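Side-chain contacts in packaging enzyme P4 (Pseudomonas phage phi13, PDB 4BLP), which probably hydrolyses nucleoside triphosphates as a six-subunit ring to drive viral RNA into the capsid of this double-stranded RNA phage: residues D[71-76]-D[220-225]; D[157-162]-D[254-259]; D[170-175]-D[201-206]; D[188-193]-D[197-202]; D[237-242]-D[271-276]. All coordinates share one frame; numbering follows the deposited sequence. Where two conformers were deposited one is given.

Contact 1: D[71-76]-D[220-225]; sequences GSIPLV and FGITGA
Ile222 meets Ile73 and Gly71 with the methyl ends of its side chain, and these few apolar atoms make up nearly the whole contact. The ends of the two isoleucines, both CD1 atoms, lie 3.9 Å apart where the two side chains slant across each other. Ile73 gets there by stretching out, whereas Ile222 is folded: chi2 of -51° turns its CD1 back beside its own CA, so that the methyl also comes within 4.1 Å of Gly71 N. The other branch of Ile222, CG2, stands 4.1 Å from Gly71 CA. Glycine suits this place twice over, since its phi is positive (60°) and its bare CA lets both branches of the isoleucine settle against the backbone. Branched, wholly apolar Ile222 fits the buried end of a helix that has just finished at Gly221. Ile73, besides meeting Ile222, is packed on by Pro123 of a neighbouring subunit.

Packing is tight only here. Beyond it the contact opens quickly: Ser72, Thr223 and Gly224 are exposed, small or polar residues that suit water, and the two segments together bury just 120 Å². Gly71 and Ser72 are the two corner residues joining antiparallel strands 65-70 and 73-78, and their backbone angles are those of the type II' turn, the classic closure of a two-residue beta hairpin.

Contact 2: D[157-162]-D[254-259]; sequences AGKSKW and VAAINP
At the first turn of helix 159-164 the CA of Lys159 lies 6.5 Å from the CA of Ala256, so the helix start faces the last residues of strand 252-257. Lys159 does almost all the touching. Its CG stands anti to its own carbonyl carbon and the chain runs straight through chi2, carrying the methylenes over the strand end; then it bends at chi3 (-70°) and again at chi4. Before the bend CD passes 4.2 Å from Ala256 CB, and a residue as small as alanine lets the lysine lie close to the sheet. CD is also 3.6 Å from Ile257 O, a carbon-to-oxygen contact, while the isoleucine side chain itself leaves from the other face. After the bend NZ comes to 4.0 Å from Asn258 CB, the two side chains crossing at about a right angle.

Neither polar end is spent on the other. Lys159 NZ gives a hydrogen bond to Gly153 O, which curls the lysine back over its own loop, and Asn258 OD1 accepts from Met260 N, an Asx turn that shapes the chain where the strand stops. Gly158, Lys159 and Ser160 fit the Walker A pattern, so this lysine is probably the one that serves the phosphates of a nucleotide. Strand 252-257 lies between the parallel strands 210-213 and 147-152; Val254 and Ala256 meet Leu163 of helix 159-164 on this face, and beyond the strand Pro259 packs against helix 266-274.

Contact 3: D[170-175]-D[201-206]; sequences VTIRWG and LLLATA
Leu203 reaches from helix 193-205 to Val170 and Ile172 of strand 170-173, two residues whose side chains leave the same face of the strand because one residue separates them. The leucine keeps the usual helical form, with CG anti to the carbonyl carbon (chi1 -75°) and an extended chi2. This sends CD1 in between its two partners. Val170 comes at it tip to tip, its CG1 3.7 Å from Leu203 CD1 and 4.1 Å from Leu203 CD2. For this the valine adopts a less common conformation, chi1 61°, in which CG1 sits between backbone N and carbonyl carbon; CG2 then also faces the leucine. Ile172 instead slides past Leu203 in the opposite direction, both CG1 and CD1 of the isoleucine lying 4.1 Å from Leu203 CD1. Beta-branched residues suit the strand, and the slimmer root of leucine suits the helix.

One polar link lies within the helix. Thr205 OG1 donates to Leu201 O at 2.7 Å, and Thr205 N donates to the same oxygen from the other face of its plane. The donor oxygen is tilted 30° from that plane, so the hydroxyl is paired within its own helix. The alternate residues of the strand are polar: Thr171 points away from the helix, and Arg173 forms salt bridges with Asp182 and Asp213. Across the contact itself only methyl and methylene groups meet, which implies that helix and strand are held by burial and by fit of shape, with no directional bond to fix their mutual slide.

Contact 4: D[188-193]-D[197-202]; sequences IAVADL and LAVALL
Leu193 and Leu197 are joined through a flat group, the peptide carbonyl of Leu193. At its oxygen end Leu197 N donates a nearly straight bond of 3.0 Å (165° at the hydrogen), from 24° out of the carbonyl plane. Leu197 CB sits beside the same oxygen, 3.6 Å from Leu193 O. This is the first helical turn, and the other flat group, the carboxylate of Asp192, closes its start: OD1 takes Glu195 N while OD2 meets Thr194 OG1. A short acidic side chain suits this N-cap, where it satisfies an otherwise open amide.

Farther on the contact is apolar. Val199 faces the extended run of Ile188 and Val190 with both methyls, each with its own partner. With CG1 anti to the backbone N (chi1 169°), that methyl lies 4.1 Å from Ile188 CG2, the two side chains slanting past one another. CG2 points tip to tip at Val190, 4.0 Å from Val190 CG1. A valine divides itself neatly between two residues set one apart on an extended chain. Strand 187-189, a short connection, and helix 193-205 leading over strand 170-173 to parallel strand 210-213 form a beta-alpha-beta crossover, typical of P-loop NTPase sheets.

Contact 5: D[237-242]-D[271-276]; sequences AALTSL and NNIAAS
Ser276, Leu239 and Thr240 supply most of the buried surface, and Ser276 touches both of the others. Its carbonyl oxygen is the polar centre. Thr240 OG1 donates to Ser276 O at 2.8 Å, lying in the carbonyl plane on a lone pair, with an angle of 112° at the oxygen. The CA-H of Thr240 leans on the same atom, CA being 3.3 Å from Ser276 O, so the threonine grips it with both a hydroxyl and a carbon. Chi1 of -62° sets OG1 anti to its own carbonyl carbon and brings it to the side where Ser276 lies; Ser276 CB is then 3.3 Å from Thr240 OG1.

The serine hydroxyl looks elsewhere. Ser276 OG donates to Asn272 O at 2.7 Å, tying the residue back to helix 266-274, and it also receives NH2 of Arg216 of a neighbouring subunit. NH1 of that same arginine bonds to Thr240 OG1. Small hydroxyl residues suit such a place: buried, yet able to bond both within the chain and to an incoming guanidinium group.

Leu239 forms the apolar side. Its CB lies 4.2 Å from Ser276 CB, and its CD1 lies 4.2 Å from Ile273 CG2, while Phe215 and Leu148 pack on it from nearby. Helices 233-248 and 266-274, with strand 252-257 between them in the chain, thus pack side by side on one face of the central sheet, over strand 147-152, as in an alpha/beta P-loop NTPase, and their meeting point forms part of a subunit interface in the hexamer.

Contacts 3 and 4 share helix 193-205 and neighbouring strands of one sheet; their centres are 6 Å apart, and Ile172 CG2 meets Val190 CG2 at 3.6 Å. Contact 2, which holds the end of the probable Walker A loop, lies on the same sheet about 15 Å from contact 3 between centres. Asp213 connects them, bridged to Arg173 and weakly bonded to Ser160 OG. Contact 2 also touches contact 5, where Pro259 CG is 3.7 Å from Ile273 CD1. Contact 1 joins the hairpin outside this sheet to the rest, Leu75 CD1 lying 4.0 Å from Leu193 CD2 of contact 4. Contacts 1, 3, 4 and 5 reach other subunits; contact 2 does not.

Contact 1: D[71-76]-D[220-225]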
# COMPACT_ATOMS: atom_id res chain seq x y z
N GLY D 71 -12.24 -4.49 -12.25
CA GLY D 71 -11.26 -4.26 -11.18
C GLY D 71 -11.31 -5.46 -10.24
O GLY D 71 -11.39 -6.62 -10.69
N SER D 72 -11.38 -5.20 -8.95
CA SER D 72 -11.43 -6.28 -7.95
C SER D 72 -12.90 -6.66 -7.63
O SER D 72 -13.13 -7.47 -6.73
CB SER D 72 -10.71 -5.84 -6.68
OG SER D 72 -11.39 -4.72 -6.12
N ILE D 73 -13.86 -6.07 -8.36
CA ILE D 73 -15.28 -6.31 -8.07
C ILE D 73 -15.77 -7.51 -8.87
O ILE D 73 -15.84 -7.41 -10.10
CB ILE D 73 -16.14 -5.05 -8.43
CG1 ILE D 73 -15.67 -3.79 -7.68
CG2 ILE D 73 -17.66 -5.34 -8.18
CD1 ILE D 73 -16.04 -2.48 -8.44
N PRO D 74 -16.17 -8.61 -8.21
CA PRO D 74 -16.75 -9.73 -8.96
C PRO D 74 -18.20 -9.42 -9.28
O PRO D 74 -18.92 -8.82 -8.45
CB PRO D 74 -16.67 -10.90 -7.97
CG PRO D 74 -16.79 -10.25 -6.60
CD PRO D 74 -16.19 -8.84 -6.74
N LEU D 75 -18.66 -9.86 -10.44
CA LEU D 75 -20.05 -9.63 -10.85
C LEU D 75 -20.58 -10.87 -11.52
O LEU D 75 -19.82 -11.64 -12.12
CB LEU D 75 -20.11 -8.48 -11.88
CG LEU D 75 -19.77 -7.07 -11.35
CD1 LEU D 75 -19.63 -6.10 -12.51
CD2 LEU D 75 -20.84 -6.58 -10.36
N VAL D 76 -21.89 -11.03 -11.43
CA VAL D 76 -22.55 -12.12 -12.14
C VAL D 76 -23.71 -11.53 -12.90
O VAL D 76 -24.45 -10.70 -12.36
CB VAL D 76 -23.04 -13.23 -11.17
CG1 VAL D 76 -23.90 -14.27 -11.92
CG2 VAL D 76 -21.86 -13.93 -10.50
N PHE D 220 -13.49 6.68 -11.84
CA PHE D 220 -13.03 7.03 -10.51
C PHE D 220 -12.75 5.82 -9.62
O PHE D 220 -11.83 5.86 -8.81
CB PHE D 220 -14.09 7.93 -9.81
CG PHE D 220 -14.36 9.28 -10.44
CD1 PHE D 220 -13.49 9.84 -11.37
CD2 PHE D 220 -15.51 9.99 -10.12
CE1 PHE D 220 -13.75 11.09 -11.94
CE2 PHE D 220 -15.77 11.24 -10.69
CZ PHE D 220 -14.88 11.79 -11.56
N GLY D 221 -13.51 4.77 -9.78
CA GLY D 221 -13.45 3.63 -8.88
C GLY D 221 -12.60 2.44 -9.26
O GLY D 221 -12.27 1.65 -8.38
N ILE D 222 -12.27 2.27 -10.55
CA ILE D 222 -11.46 1.14 -11.03
C ILE D 222 -10.02 1.64 -11.08
O ILE D 222 -9.60 2.23 -12.07
CB ILE D 222 -11.94 0.59 -12.40
CG1 ILE D 222 -13.40 0.13 -12.38
CG2 ILE D 222 -11.04 -0.57 -12.89
CD1 ILE D 222 -13.81 -0.87 -11.23
N THR D 223 -9.27 1.35 -10.00
CA THR D 223 -7.91 1.84 -9.78
C THR D 223 -6.83 0.76 -9.87
O THR D 223 -7.11 -0.41 -10.04
CB THR D 223 -7.85 2.47 -8.37
OG1 THR D 223 -8.30 1.48 -7.42
CG2 THR D 223 -8.66 3.75 -8.27
N GLY D 224 -5.59 1.20 -9.80
CA GLY D 224 -4.46 0.27 -9.83
C GLY D 224 -3.35 0.82 -10.67
O GLY D 224 -3.35 2.01 -11.02
N ALA D 225 -2.38 -0.05 -10.99
CA ALA D 225 -1.22 0.29 -11.80
C ALA D 225 -1.64 1.06 -13.02
O ALA D 225 -2.61 0.68 -13.70
CB ALA D 225 -0.46 -0.97 -12.20

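Contact 2: D[157-162]-D[254-259]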
# COMPACT_ATOMS: atom_id res chain seq x y z
N ALA D 157 -16.67 18.81 -23.04
CA ALA D 157 -16.57 18.32 -24.43
C ALA D 157 -17.91 18.33 -25.14
O ALA D 157 -17.94 18.27 -26.36
CB ALA D 157 -16.03 16.89 -24.47
N GLY D 158 -18.99 18.29 -24.36
CA GLY D 158 -20.35 18.23 -24.91
C GLY D 158 -20.80 16.81 -25.23
O GLY D 158 -21.57 16.64 -26.17
N LYS D 159 -20.36 15.80 -24.43
CA LYS D 159 -20.73 14.38 -24.64
C LYS D 159 -22.26 14.21 -24.51
O LYS D 159 -22.87 13.64 -25.41
CB LYS D 159 -20.02 13.42 -23.66
CG LYS D 159 -18.48 13.38 -23.75
CD LYS D 159 -17.84 12.42 -22.72
CE LYS D 159 -17.90 12.88 -21.27
NZ LYS D 159 -17.31 14.23 -21.01
N SER D 160 -22.87 14.76 -23.42
CA SER D 160 -24.32 14.69 -23.19
C SER D 160 -25.12 15.33 -24.30
O SER D 160 -26.14 14.78 -24.71
CB SER D 160 -24.69 15.36 -21.86
OG SER D 160 -24.10 14.64 -20.81
N LYS D 161 -24.67 16.51 -24.79
CA LYS D 161 -25.34 17.26 -25.84
C LYS D 161 -25.30 16.47 -27.14
O LYS D 161 -26.31 16.40 -27.85
CB LYS D 161 -24.70 18.64 -26.02
CG LYS D 161 -25.48 19.56 -26.94
CD LYS D 161 -24.87 20.96 -27.02
CE LYS D 161 -25.44 21.75 -28.18
NZ LYS D 161 -24.63 22.96 -28.47
N TRP D 162 -24.12 15.92 -27.50
CA TRP D 162 -24.01 15.13 -28.73
C TRP D 162 -24.90 13.87 -28.61
O TRP D 162 -25.60 13.53 -29.56
CB TRP D 162 -22.56 14.74 -29.01
CG TRP D 162 -22.43 13.93 -30.27
CD1 TRP D 162 -22.44 14.41 -31.55
CD2 TRP D 162 -22.38 12.49 -30.38
NE1 TRP D 162 -22.37 13.36 -32.45
CE2 TRP D 162 -22.31 12.18 -31.76
CE3 TRP D 162 -22.34 11.44 -29.44
CZ2 TRP D 162 -22.25 10.85 -32.22
CZ3 TRP D 162 -22.26 10.13 -29.90
CH2 TRP D 162 -22.22 9.84 -31.28
N VAL D 254 -24.37 2.10 -24.99
CA VAL D 254 -23.63 3.31 -25.34
C VAL D 254 -23.32 4.01 -24.03
O VAL D 254 -24.23 4.14 -23.20
CB VAL D 254 -24.39 4.22 -26.32
CG1 VAL D 254 -23.55 5.48 -26.64
CG2 VAL D 254 -24.73 3.45 -27.61
N ALA D 255 -22.07 4.41 -23.78
CA ALA D 255 -21.80 5.09 -22.50
C ALA D 255 -20.85 6.26 -22.68
O ALA D 255 -19.88 6.12 -23.41
CB ALA D 255 -21.19 4.10 -21.53
N ALA D 256 -21.12 7.38 -21.97
CA ALA D 256 -20.20 8.52 -21.94
C ALA D 256 -19.08 8.24 -20.95
O ALA D 256 -19.33 7.71 -19.85
CB ALA D 256 -20.94 9.80 -21.54
N ILE D 257 -17.84 8.59 -21.30
CA ILE D 257 -16.75 8.41 -20.36
C ILE D 257 -15.70 9.51 -20.54
O ILE D 257 -15.44 9.93 -21.67
CB ILE D 257 -16.14 6.98 -20.50
CG1 ILE D 257 -15.24 6.61 -19.31
CG2 ILE D 257 -15.40 6.77 -21.86
CD1 ILE D 257 -14.90 5.08 -19.27
N ASN D 258 -15.14 9.97 -19.43
CA ASN D 258 -14.04 10.96 -19.45
C ASN D 258 -12.90 10.32 -18.66
O ASN D 258 -12.97 10.34 -17.44
CB ASN D 258 -14.47 12.31 -18.88
CG ASN D 258 -13.29 13.25 -18.69
OD1 ASN D 258 -12.17 13.00 -19.14
ND2 ASN D 258 -13.54 14.39 -18.04
N PRO D 259 -11.89 9.70 -19.32
CA PRO D 259 -10.87 8.96 -18.56
C PRO D 259 -9.89 9.83 -17.77
O PRO D 259 -9.10 9.29 -16.98
CB PRO D 259 -10.14 8.15 -19.65
CG PRO D 259 -10.28 9.00 -20.88
CD PRO D 259 -11.68 9.55 -20.78

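Contact 3: D[170-175]-D[201-206]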
# COMPACT_ATOMS: atom_id res chain seq x y z
N VAL D 170 -33.71 6.12 -24.32
CA VAL D 170 -33.65 6.28 -22.88
C VAL D 170 -32.22 6.54 -22.47
O VAL D 170 -31.28 6.02 -23.10
CB VAL D 170 -34.25 5.01 -22.18
CG1 VAL D 170 -33.46 3.76 -22.53
CG2 VAL D 170 -34.35 5.19 -20.64
N THR D 171 -32.05 7.35 -21.44
CA THR D 171 -30.73 7.63 -20.85
C THR D 171 -30.72 7.17 -19.41
O THR D 171 -31.58 7.57 -18.62
CB THR D 171 -30.40 9.14 -20.97
OG1 THR D 171 -30.43 9.54 -22.35
CG2 THR D 171 -29.03 9.48 -20.35
N ILE D 172 -29.72 6.36 -19.07
CA ILE D 172 -29.52 5.94 -17.68
C ILE D 172 -28.64 7.01 -17.05
O ILE D 172 -27.61 7.37 -17.63
CB ILE D 172 -28.91 4.55 -17.60
CG1 ILE D 172 -29.95 3.53 -18.09
CG2 ILE D 172 -28.46 4.22 -16.13
CD1 ILE D 172 -29.28 2.17 -18.24
N ARG D 173 -29.05 7.52 -15.89
CA ARG D 173 -28.30 8.59 -15.22
C ARG D 173 -27.62 8.03 -13.99
O ARG D 173 -28.30 7.55 -13.08
CB ARG D 173 -29.27 9.76 -14.91
CG ARG D 173 -29.68 10.47 -16.23
CD ARG D 173 -28.69 11.59 -16.61
NE ARG D 173 -28.83 12.65 -15.62
CZ ARG D 173 -27.91 13.57 -15.35
NH1 ARG D 173 -26.78 13.62 -16.04
NH2 ARG D 173 -28.11 14.45 -14.38
N TRP D 174 -26.28 8.01 -14.01
CA TRP D 174 -25.49 7.41 -12.94
C TRP D 174 -24.29 8.26 -12.58
O TRP D 174 -23.48 8.60 -13.47
CB TRP D 174 -24.99 6.01 -13.40
CG TRP D 174 -24.22 5.25 -12.34
CD1 TRP D 174 -24.52 5.17 -11.00
CD2 TRP D 174 -23.03 4.47 -12.54
NE1 TRP D 174 -23.55 4.42 -10.35
CE2 TRP D 174 -22.63 3.98 -11.27
CE3 TRP D 174 -22.22 4.18 -13.67
CZ2 TRP D 174 -21.50 3.15 -11.10
CZ3 TRP D 174 -21.11 3.34 -13.51
CH2 TRP D 174 -20.75 2.85 -12.24
N GLY D 175 -24.17 8.57 -11.30
CA GLY D 175 -23.00 9.27 -10.74
C GLY D 175 -22.80 10.69 -11.24
O GLY D 175 -21.69 11.22 -11.19
N LEU D 201 -28.81 -3.50 -19.41
CA LEU D 201 -29.02 -4.77 -20.13
C LEU D 201 -30.50 -5.05 -20.35
O LEU D 201 -30.87 -5.55 -21.41
CB LEU D 201 -28.37 -5.94 -19.36
CG LEU D 201 -26.82 -5.83 -19.29
CD1 LEU D 201 -26.25 -6.98 -18.44
CD2 LEU D 201 -26.23 -5.90 -20.75
N LEU D 202 -31.35 -4.74 -19.36
CA LEU D 202 -32.80 -4.95 -19.53
C LEU D 202 -33.37 -4.08 -20.65
O LEU D 202 -34.10 -4.58 -21.53
CB LEU D 202 -33.54 -4.68 -18.20
CG LEU D 202 -33.41 -5.81 -17.17
CD1 LEU D 202 -33.73 -5.26 -15.73
CD2 LEU D 202 -34.36 -6.94 -17.53
N LEU D 203 -33.04 -2.80 -20.65
CA LEU D 203 -33.51 -1.87 -21.68
C LEU D 203 -32.99 -2.26 -23.06
O LEU D 203 -33.75 -2.29 -24.00
CB LEU D 203 -33.05 -0.45 -21.34
CG LEU D 203 -33.83 0.21 -20.20
CD1 LEU D 203 -33.06 1.37 -19.68
CD2 LEU D 203 -35.29 0.62 -20.65
N ALA D 204 -31.70 -2.60 -23.18
CA ALA D 204 -31.14 -2.98 -24.49
C ALA D 204 -31.76 -4.29 -24.99
O ALA D 204 -32.09 -4.41 -26.19
CB ALA D 204 -29.62 -3.10 -24.38
N THR D 205 -31.98 -5.25 -24.08
CA THR D 205 -32.61 -6.54 -24.45
C THR D 205 -34.05 -6.29 -24.93
O THR D 205 -34.53 -6.99 -25.85
CB THR D 205 -32.53 -7.53 -23.26
OG1 THR D 205 -31.14 -7.77 -22.98
CG2 THR D 205 -33.20 -8.89 -23.55
N ALA D 206 -34.71 -5.27 -24.31
CA ALA D 206 -36.09 -4.84 -24.67
C ALA D 206 -36.12 -3.92 -25.89
O ALA D 206 -37.15 -3.29 -26.16
CB ALA D 206 -36.74 -4.16 -23.48

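Contact 4: D[188-193]-D[197-202]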
# COMPACT_ATOMS: atom_id res chain seq x y z
N ILE D 188 -33.68 7.18 -16.62
CA ILE D 188 -33.85 6.33 -15.46
C ILE D 188 -32.63 6.58 -14.57
O ILE D 188 -31.52 6.37 -15.03
CB ILE D 188 -34.01 4.86 -15.85
CG1 ILE D 188 -35.24 4.62 -16.77
CG2 ILE D 188 -34.08 4.00 -14.56
CD1 ILE D 188 -35.42 3.29 -17.29
N ALA D 189 -32.85 7.01 -13.33
CA ALA D 189 -31.75 7.29 -12.40
C ALA D 189 -31.38 6.00 -11.68
O ALA D 189 -32.26 5.27 -11.22
CB ALA D 189 -32.20 8.37 -11.42
N VAL D 190 -30.07 5.74 -11.52
CA VAL D 190 -29.61 4.51 -10.83
C VAL D 190 -28.56 4.92 -9.80
O VAL D 190 -28.00 6.02 -9.90
CB VAL D 190 -29.07 3.42 -11.81
CG1 VAL D 190 -30.19 2.94 -12.76
CG2 VAL D 190 -27.87 3.95 -12.60
N ALA D 191 -28.27 4.01 -8.83
CA ALA D 191 -27.35 4.33 -7.76
C ALA D 191 -25.98 3.66 -7.88
O ALA D 191 -24.95 4.35 -7.78
CB ALA D 191 -27.99 3.99 -6.41
N ASP D 192 -25.93 2.31 -8.01
CA ASP D 192 -24.62 1.61 -7.99
C ASP D 192 -24.33 0.95 -9.33
O ASP D 192 -25.16 0.98 -10.25
CB ASP D 192 -24.58 0.56 -6.87
CG ASP D 192 -25.27 -0.72 -7.24
OD1 ASP D 192 -26.43 -0.66 -7.67
OD2 ASP D 192 -24.63 -1.81 -7.13
N LEU D 193 -23.16 0.35 -9.44
CA LEU D 193 -22.73 -0.31 -10.68
C LEU D 193 -23.67 -1.47 -11.07
O LEU D 193 -23.97 -1.63 -12.26
CB LEU D 193 -21.29 -0.81 -10.44
CG LEU D 193 -20.74 -1.78 -11.52
CD1 LEU D 193 -20.49 -1.02 -12.85
CD2 LEU D 193 -19.44 -2.40 -11.00
N LEU D 197 -25.83 -1.57 -14.59
CA LEU D 197 -25.67 -2.61 -15.61
C LEU D 197 -26.96 -3.39 -15.85
O LEU D 197 -27.27 -3.68 -16.99
CB LEU D 197 -24.54 -3.57 -15.26
CG LEU D 197 -24.09 -4.50 -16.41
CD1 LEU D 197 -23.72 -3.74 -17.73
CD2 LEU D 197 -22.92 -5.33 -15.97
N ALA D 198 -27.67 -3.78 -14.79
CA ALA D 198 -28.90 -4.55 -14.94
C ALA D 198 -29.93 -3.73 -15.73
O ALA D 198 -30.54 -4.26 -16.68
CB ALA D 198 -29.45 -4.93 -13.55
N VAL D 199 -30.11 -2.45 -15.35
CA VAL D 199 -31.10 -1.59 -16.03
C VAL D 199 -30.70 -1.43 -17.51
O VAL D 199 -31.56 -1.52 -18.39
CB VAL D 199 -31.24 -0.22 -15.29
CG1 VAL D 199 -32.04 0.79 -16.11
CG2 VAL D 199 -31.92 -0.45 -13.95
N ALA D 200 -29.41 -1.19 -17.77
CA ALA D 200 -28.91 -1.07 -19.15
C ALA D 200 -29.18 -2.33 -19.96
O ALA D 200 -29.68 -2.24 -21.10
CB ALA D 200 -27.41 -0.75 -19.14
N LEU D 201 -28.81 -3.50 -19.41
CA LEU D 201 -29.02 -4.77 -20.13
C LEU D 201 -30.50 -5.05 -20.35
O LEU D 201 -30.87 -5.55 -21.41
CB LEU D 201 -28.37 -5.94 -19.36
CG LEU D 201 -26.82 -5.83 -19.29
CD1 LEU D 201 -26.25 -6.98 -18.44
CD2 LEU D 201 -26.23 -5.90 -20.75
N LEU D 202 -31.35 -4.74 -19.36
CA LEU D 202 -32.80 -4.95 -19.53
C LEU D 202 -33.37 -4.08 -20.65
O LEU D 202 -34.10 -4.58 -21.53
CB LEU D 202 -33.54 -4.68 -18.20
CG LEU D 202 -33.41 -5.81 -17.17
CD1 LEU D 202 -33.73 -5.26 -15.73
CD2 LEU D 202 -34.36 -6.94 -17.53

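Contact 5: D[237-242]-D[271-276]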
# COMPACT_ATOMS: atom_id res chain seq x y z
N ALA D 237 -9.24 -3.18 -19.04
CA ALA D 237 -9.72 -4.57 -18.88
C ALA D 237 -11.21 -4.55 -18.51
O ALA D 237 -11.97 -5.41 -18.98
CB ALA D 237 -8.91 -5.27 -17.77
N ALA D 238 -11.63 -3.59 -17.67
CA ALA D 238 -13.06 -3.50 -17.25
C ALA D 238 -13.92 -3.19 -18.46
O ALA D 238 -15.00 -3.75 -18.61
CB ALA D 238 -13.27 -2.41 -16.18
N LEU D 239 -13.46 -2.26 -19.30
CA LEU D 239 -14.26 -1.92 -20.50
C LEU D 239 -14.37 -3.13 -21.44
O LEU D 239 -15.43 -3.38 -22.00
CB LEU D 239 -13.59 -0.75 -21.24
CG LEU D 239 -13.72 0.61 -20.52
CD1 LEU D 239 -12.90 1.67 -21.27
CD2 LEU D 239 -15.21 1.08 -20.40
N THR D 240 -13.30 -3.92 -21.57
CA THR D 240 -13.39 -5.15 -22.43
C THR D 240 -14.32 -6.15 -21.79
O THR D 240 -15.06 -6.82 -22.50
CB THR D 240 -11.98 -5.74 -22.67
OG1 THR D 240 -11.23 -4.74 -23.38
CG2 THR D 240 -12.03 -7.04 -23.49
N SER D 241 -14.27 -6.29 -20.47
CA SER D 241 -15.21 -7.22 -19.78
C SER D 241 -16.66 -6.82 -20.01
O SER D 241 -17.48 -7.68 -20.40
CB SER D 241 -14.90 -7.28 -18.27
OG SER D 241 -13.62 -7.85 -18.08
N LEU D 242 -16.97 -5.52 -19.83
CA LEU D 242 -18.34 -5.06 -20.05
C LEU D 242 -18.71 -5.20 -21.51
O LEU D 242 -19.80 -5.67 -21.85
CB LEU D 242 -18.46 -3.59 -19.60
CG LEU D 242 -18.29 -3.40 -18.10
CD1 LEU D 242 -18.25 -1.89 -17.75
CD2 LEU D 242 -19.50 -4.09 -17.32
N ASN D 271 -6.48 5.62 -27.82
CA ASN D 271 -6.17 4.40 -28.57
C ASN D 271 -6.41 3.15 -27.71
O ASN D 271 -6.93 2.16 -28.20
CB ASN D 271 -4.71 4.40 -29.05
CG ASN D 271 -4.45 5.35 -30.17
OD1 ASN D 271 -5.37 5.80 -30.87
ND2 ASN D 271 -3.16 5.65 -30.40
N ASN D 272 -6.01 3.20 -26.43
CA ASN D 272 -6.20 2.04 -25.55
C ASN D 272 -7.68 1.78 -25.31
O ASN D 272 -8.10 0.62 -25.24
CB ASN D 272 -5.46 2.25 -24.22
CG ASN D 272 -3.95 2.23 -24.36
OD1 ASN D 272 -3.40 1.65 -25.29
ND2 ASN D 272 -3.22 2.87 -23.47
N ILE D 273 -8.49 2.85 -25.20
CA ILE D 273 -9.94 2.68 -25.03
C ILE D 273 -10.53 2.05 -26.30
O ILE D 273 -11.30 1.09 -26.22
CB ILE D 273 -10.62 4.04 -24.68
CG1 ILE D 273 -10.21 4.48 -23.28
CG2 ILE D 273 -12.15 3.90 -24.75
CD1 ILE D 273 -10.72 5.88 -22.88
N ALA D 274 -10.17 2.58 -27.50
CA ALA D 274 -10.67 2.03 -28.77
C ALA D 274 -10.31 0.54 -28.92
O ALA D 274 -11.11 -0.22 -29.43
CB ALA D 274 -10.08 2.81 -29.94
N ALA D 275 -9.13 0.13 -28.41
CA ALA D 275 -8.65 -1.24 -28.49
C ALA D 275 -9.38 -2.15 -27.52
O ALA D 275 -9.24 -3.36 -27.62
CB ALA D 275 -7.15 -1.28 -28.20
N SER D 276 -10.22 -1.57 -26.63
CA SER D 276 -10.91 -2.34 -25.61
C SER D 276 -12.38 -2.61 -25.90
O SER D 276 -12.97 -3.44 -25.19
CB SER D 276 -10.81 -1.62 -24.27
OG SER D 276 -9.45 -1.30 -23.96